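Local structure of pyocin S5 (Pseudomonas aeruginosa PAO1, 6THK) at residues Asp383-Asp395 with Leu422-Asp434. The protein probably kills rival bacteria as a channel-forming bacteriocin that depolarises their cytoplasmic membrane. The protein carries 1 engineered substitution. Sequence-based numbering, arbitrary orientation.
With ZN (zinc ion), chain C.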
# COMPACT_ATOMS: atom_id res chain seq x y z
N ASP A 383 -17.45 74.78 2.83
CA ASP A 383 -17.82 73.40 2.55
C ASP A 383 -16.66 72.68 1.88
O ASP A 383 -16.21 71.64 2.34
CB ASP A 383 -19.05 73.32 1.64
CG ASP A 383 -20.31 73.84 2.30
OD1 ASP A 383 -20.42 73.84 3.53
OD2 ASP A 383 -21.20 74.29 1.56
N ARG A 384 -16.20 73.25 0.77
CA ARG A 384 -15.07 72.76 -0.01
C ARG A 384 -13.90 72.50 0.94
O ARG A 384 -13.39 71.38 0.96
CB ARG A 384 -14.69 73.76 -1.11
CG ARG A 384 -15.79 73.99 -2.15
CD ARG A 384 -15.38 74.94 -3.26
NE ARG A 384 -15.75 74.40 -4.57
CZ ARG A 384 -16.93 74.58 -5.16
NH1 ARG A 384 -17.88 75.30 -4.57
NH2 ARG A 384 -17.17 74.05 -6.35
N GLN A 385 -13.51 73.49 1.76
CA GLN A 385 -12.40 73.32 2.71
C GLN A 385 -12.61 72.18 3.69
O GLN A 385 -11.67 71.43 3.93
CB GLN A 385 -12.11 74.62 3.46
CG GLN A 385 -11.61 75.76 2.58
CD GLN A 385 -11.69 77.13 3.24
OE1 GLN A 385 -12.33 77.34 4.30
NE2 GLN A 385 -11.06 78.11 2.60
N ALA A 386 -13.84 72.02 4.22
CA ALA A 386 -14.21 70.94 5.16
C ALA A 386 -14.07 69.56 4.52
O ALA A 386 -13.59 68.62 5.16
CB ALA A 386 -15.64 71.14 5.66
N ILE A 387 -14.52 69.44 3.25
CA ILE A 387 -14.45 68.18 2.52
C ILE A 387 -12.98 67.89 2.15
O ILE A 387 -12.52 66.77 2.37
CB ILE A 387 -15.44 68.11 1.32
CG1 ILE A 387 -16.90 68.26 1.80
CG2 ILE A 387 -15.27 66.78 0.54
CD1 ILE A 387 -17.84 68.93 0.78
N ALA A 388 -12.24 68.89 1.66
CA ALA A 388 -10.82 68.74 1.32
C ALA A 388 -9.99 68.27 2.53
O ALA A 388 -9.27 67.28 2.42
CB ALA A 388 -10.28 70.03 0.77
N LYS A 389 -10.18 68.92 3.71
CA LYS A 389 -9.51 68.58 4.97
C LYS A 389 -9.76 67.16 5.42
O LYS A 389 -8.82 66.50 5.88
CB LYS A 389 -9.89 69.57 6.08
N ALA A 390 -10.98 66.67 5.22
CA ALA A 390 -11.36 65.31 5.59
C ALA A 390 -10.55 64.29 4.81
O ALA A 390 -10.10 63.30 5.34
CB ALA A 390 -12.83 65.10 5.34
N PHE A 391 -10.38 64.55 3.53
CA PHE A 391 -9.64 63.70 2.65
C PHE A 391 -8.17 63.64 3.00
O PHE A 391 -7.54 62.63 2.83
CB PHE A 391 -9.80 64.18 1.23
CG PHE A 391 -11.03 63.69 0.55
CD1 PHE A 391 -11.34 62.36 0.54
CD2 PHE A 391 -11.85 64.56 -0.12
CE1 PHE A 391 -12.46 61.92 -0.12
CE2 PHE A 391 -12.97 64.13 -0.78
CZ PHE A 391 -13.28 62.80 -0.77
N ASP A 392 -7.62 64.75 3.49
CA ASP A 392 -6.22 64.84 3.88
C ASP A 392 -6.01 63.97 5.09
O ASP A 392 -4.97 63.37 5.23
CB ASP A 392 -5.83 66.28 4.22
CG ASP A 392 -5.19 67.02 3.06
OD1 ASP A 392 -5.19 66.48 1.94
OD2 ASP A 392 -4.70 68.16 3.25
N SER A 393 -6.99 63.92 5.98
CA SER A 393 -6.90 63.14 7.20
C SER A 393 -7.15 61.65 7.00
O SER A 393 -7.12 60.87 7.95
CB SER A 393 -7.91 63.68 8.22
OG SER A 393 -8.18 62.74 9.24
N LEU A 394 -7.45 61.27 5.77
CA LEU A 394 -7.74 59.89 5.36
C LEU A 394 -6.71 58.87 5.78
O LEU A 394 -5.52 58.99 5.50
CB LEU A 394 -7.98 59.77 3.85
CG LEU A 394 -8.83 58.59 3.40
CD1 LEU A 394 -9.80 59.01 2.32
CD2 LEU A 394 -7.96 57.40 2.98
N ASP A 395 -7.23 57.80 6.39
CA ASP A 395 -6.50 56.66 6.91
C ASP A 395 -6.44 55.59 5.80
O ASP A 395 -7.47 54.99 5.49
CB ASP A 395 -7.24 56.13 8.14
CG ASP A 395 -6.56 54.97 8.79
OD1 ASP A 395 -6.61 53.87 8.22
OD2 ASP A 395 -5.93 55.17 9.85
N LEU A 422 -5.41 59.06 -5.48
CA LEU A 422 -6.81 59.22 -5.84
C LEU A 422 -7.48 60.31 -5.03
O LEU A 422 -8.16 61.16 -5.56
CB LEU A 422 -7.54 57.90 -5.63
CG LEU A 422 -9.01 57.94 -6.01
CD1 LEU A 422 -9.16 58.60 -7.36
CD2 LEU A 422 -9.59 56.54 -6.02
N TYR A 423 -7.29 60.25 -3.72
CA TYR A 423 -7.87 61.21 -2.81
C TYR A 423 -7.36 62.62 -3.02
O TYR A 423 -8.09 63.58 -2.87
CB TYR A 423 -7.72 60.73 -1.37
CG TYR A 423 -8.51 59.48 -1.16
CD1 TYR A 423 -9.79 59.36 -1.65
CD2 TYR A 423 -7.96 58.39 -0.51
CE1 TYR A 423 -10.52 58.21 -1.48
CE2 TYR A 423 -8.67 57.23 -0.34
CZ TYR A 423 -9.96 57.15 -0.82
OH TYR A 423 -10.67 56.00 -0.64
N GLN A 424 -6.08 62.73 -3.35
CA GLN A 424 -5.51 64.03 -3.60
C GLN A 424 -6.20 64.66 -4.80
O GLN A 424 -6.55 65.82 -4.77
CB GLN A 424 -4.03 63.90 -3.88
CG GLN A 424 -3.44 65.09 -4.59
CD GLN A 424 -2.48 65.85 -3.71
OE1 GLN A 424 -2.49 65.70 -2.50
NE2 GLN A 424 -1.65 66.68 -4.32
N GLU A 425 -6.41 63.89 -5.85
CA GLU A 425 -7.09 64.43 -7.02
C GLU A 425 -8.56 64.77 -6.69
O GLU A 425 -9.11 65.71 -7.24
CB GLU A 425 -6.83 63.63 -8.32
CG GLU A 425 -7.23 64.41 -9.61
CD GLU A 425 -6.28 65.55 -9.99
OE1 GLU A 425 -5.19 65.57 -9.40
OE2 GLU A 425 -6.62 66.41 -10.86
N PHE A 426 -9.19 63.98 -5.84
CA PHE A 426 -10.55 64.29 -5.41
C PHE A 426 -10.58 65.61 -4.65
O PHE A 426 -11.44 66.45 -4.86
CB PHE A 426 -11.11 63.18 -4.53
CG PHE A 426 -12.59 63.22 -4.37
CD1 PHE A 426 -13.20 64.27 -3.71
CD2 PHE A 426 -13.39 62.22 -4.88
CE1 PHE A 426 -14.56 64.32 -3.55
CE2 PHE A 426 -14.76 62.27 -4.74
CZ PHE A 426 -15.35 63.32 -4.07
N LYS A 427 -9.59 65.79 -3.77
CA LYS A 427 -9.46 67.00 -2.96
C LYS A 427 -9.21 68.24 -3.82
O LYS A 427 -9.82 69.27 -3.61
CB LYS A 427 -8.34 66.83 -1.94
CG LYS A 427 -7.60 68.11 -1.59
CD LYS A 427 -6.52 67.87 -0.55
CE LYS A 427 -5.13 68.13 -1.11
NZ LYS A 427 -5.14 69.07 -2.26
N ILE A 428 -8.35 68.11 -4.82
CA ILE A 428 -8.05 69.22 -5.73
C ILE A 428 -9.31 69.60 -6.49
O ILE A 428 -9.62 70.77 -6.66
CB ILE A 428 -6.96 68.85 -6.74
CG1 ILE A 428 -5.62 68.63 -6.05
CG2 ILE A 428 -6.81 69.94 -7.79
CD1 ILE A 428 -4.62 67.91 -6.92
N SER A 429 -10.05 68.58 -6.91
CA SER A 429 -11.31 68.69 -7.62
C SER A 429 -12.44 69.27 -6.77
O SER A 429 -13.44 69.66 -7.32
CB SER A 429 -11.73 67.34 -8.17
OG SER A 429 -11.15 67.12 -9.44
N THR A 430 -12.34 69.18 -5.45
CA THR A 430 -13.34 69.75 -4.57
C THR A 430 -13.05 71.24 -4.36
O THR A 430 -13.94 72.08 -4.45
CB THR A 430 -13.33 69.04 -3.21
OG1 THR A 430 -13.77 67.69 -3.37
CG2 THR A 430 -14.25 69.74 -2.24
N GLU A 431 -11.79 71.54 -4.10
CA GLU A 431 -11.27 72.89 -3.89
C GLU A 431 -11.40 73.74 -5.13
O GLU A 431 -11.80 74.90 -5.04
CB GLU A 431 -9.84 72.83 -3.36
CG GLU A 431 -9.77 72.18 -1.99
CD GLU A 431 -8.57 72.55 -1.14
OE1 GLU A 431 -7.45 72.10 -1.47
OE2 GLU A 431 -8.76 73.23 -0.11
N THR A 432 -11.07 73.18 -6.29
CA THR A 432 -11.23 73.90 -7.56
C THR A 432 -12.63 73.51 -8.07
O THR A 432 -13.30 72.66 -7.47
CB THR A 432 -10.07 73.58 -8.54
OG1 THR A 432 -10.18 72.24 -9.04
CG2 THR A 432 -8.70 73.77 -7.90
N GLY A 433 -13.09 74.13 -9.13
CA GLY A 433 -14.38 73.70 -9.63
C GLY A 433 -14.25 72.57 -10.63
O GLY A 433 -15.26 72.09 -11.14
N ASP A 434 -13.01 72.15 -10.94
CA ASP A 434 -12.70 71.21 -12.01
C ASP A 434 -12.66 69.73 -11.62
O ASP A 434 -11.75 69.27 -10.91
CB ASP A 434 -11.40 71.63 -12.74
CG ASP A 434 -11.28 71.12 -14.17
OD1 ASP A 434 -12.21 70.42 -14.65
OD2 ASP A 434 -10.24 71.39 -14.81
ZN ZN C . -22.26 75.06 3.97
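In the all-helical pore-forming domain of this colicin-family toxin, Phe391 meets Tyr423 and Phe426 in an aromatic cluster between two antiparallel helices, 383-392 and 422-431, whose axes approach to 8.8 Å at 172°. The Phe391 and Tyr423 rings lie nearly parallel, planes 17° apart, but slid so that they barely overlap. CZ of Phe391 lies over one face of the obliquely inclined Phe426 ring, at a modelled spacing too tight to be taken literally. Flat aromatic rings suit this buried seam, which helix 468-481 extends through Val475 and Val478 against Phe426. The hydroxyl of buried Tyr423 is satisfied by a hydrogen bond to Thr461.

Further along, the helices close up: Ala388, with only a methyl, lets its CA come within 4.8 Å of the CA of Lys427, and its CB rests 3.5 Å from CG of Glu431. On the exposed flank, CD of Lys427 passes 3.1 Å from OD1 of Asp392, with the ammonium beyond salt-bridge range. Arg384 is long enough to reach the C-terminal end of helix 422-431. Its NE donates to Thr430 O at 2.9 Å; the oxygen is met almost head-on, but the bond is bent at hydrogen (131°). One turn back, Thr430 OG1 bonds to Phe426 O, while its CG2 methyl packs on the Arg384 backbone and Ile387. Nearby, Asp383 OD1 binds zinc with His501 and His503, apparently tag histidines, so the site need not be natural. Just past the C-terminal end of helix 383-392, Leu394 sets CD1 over the centre of the Tyr423 ring, a CH-pi contact 3.4 Å from the centroid.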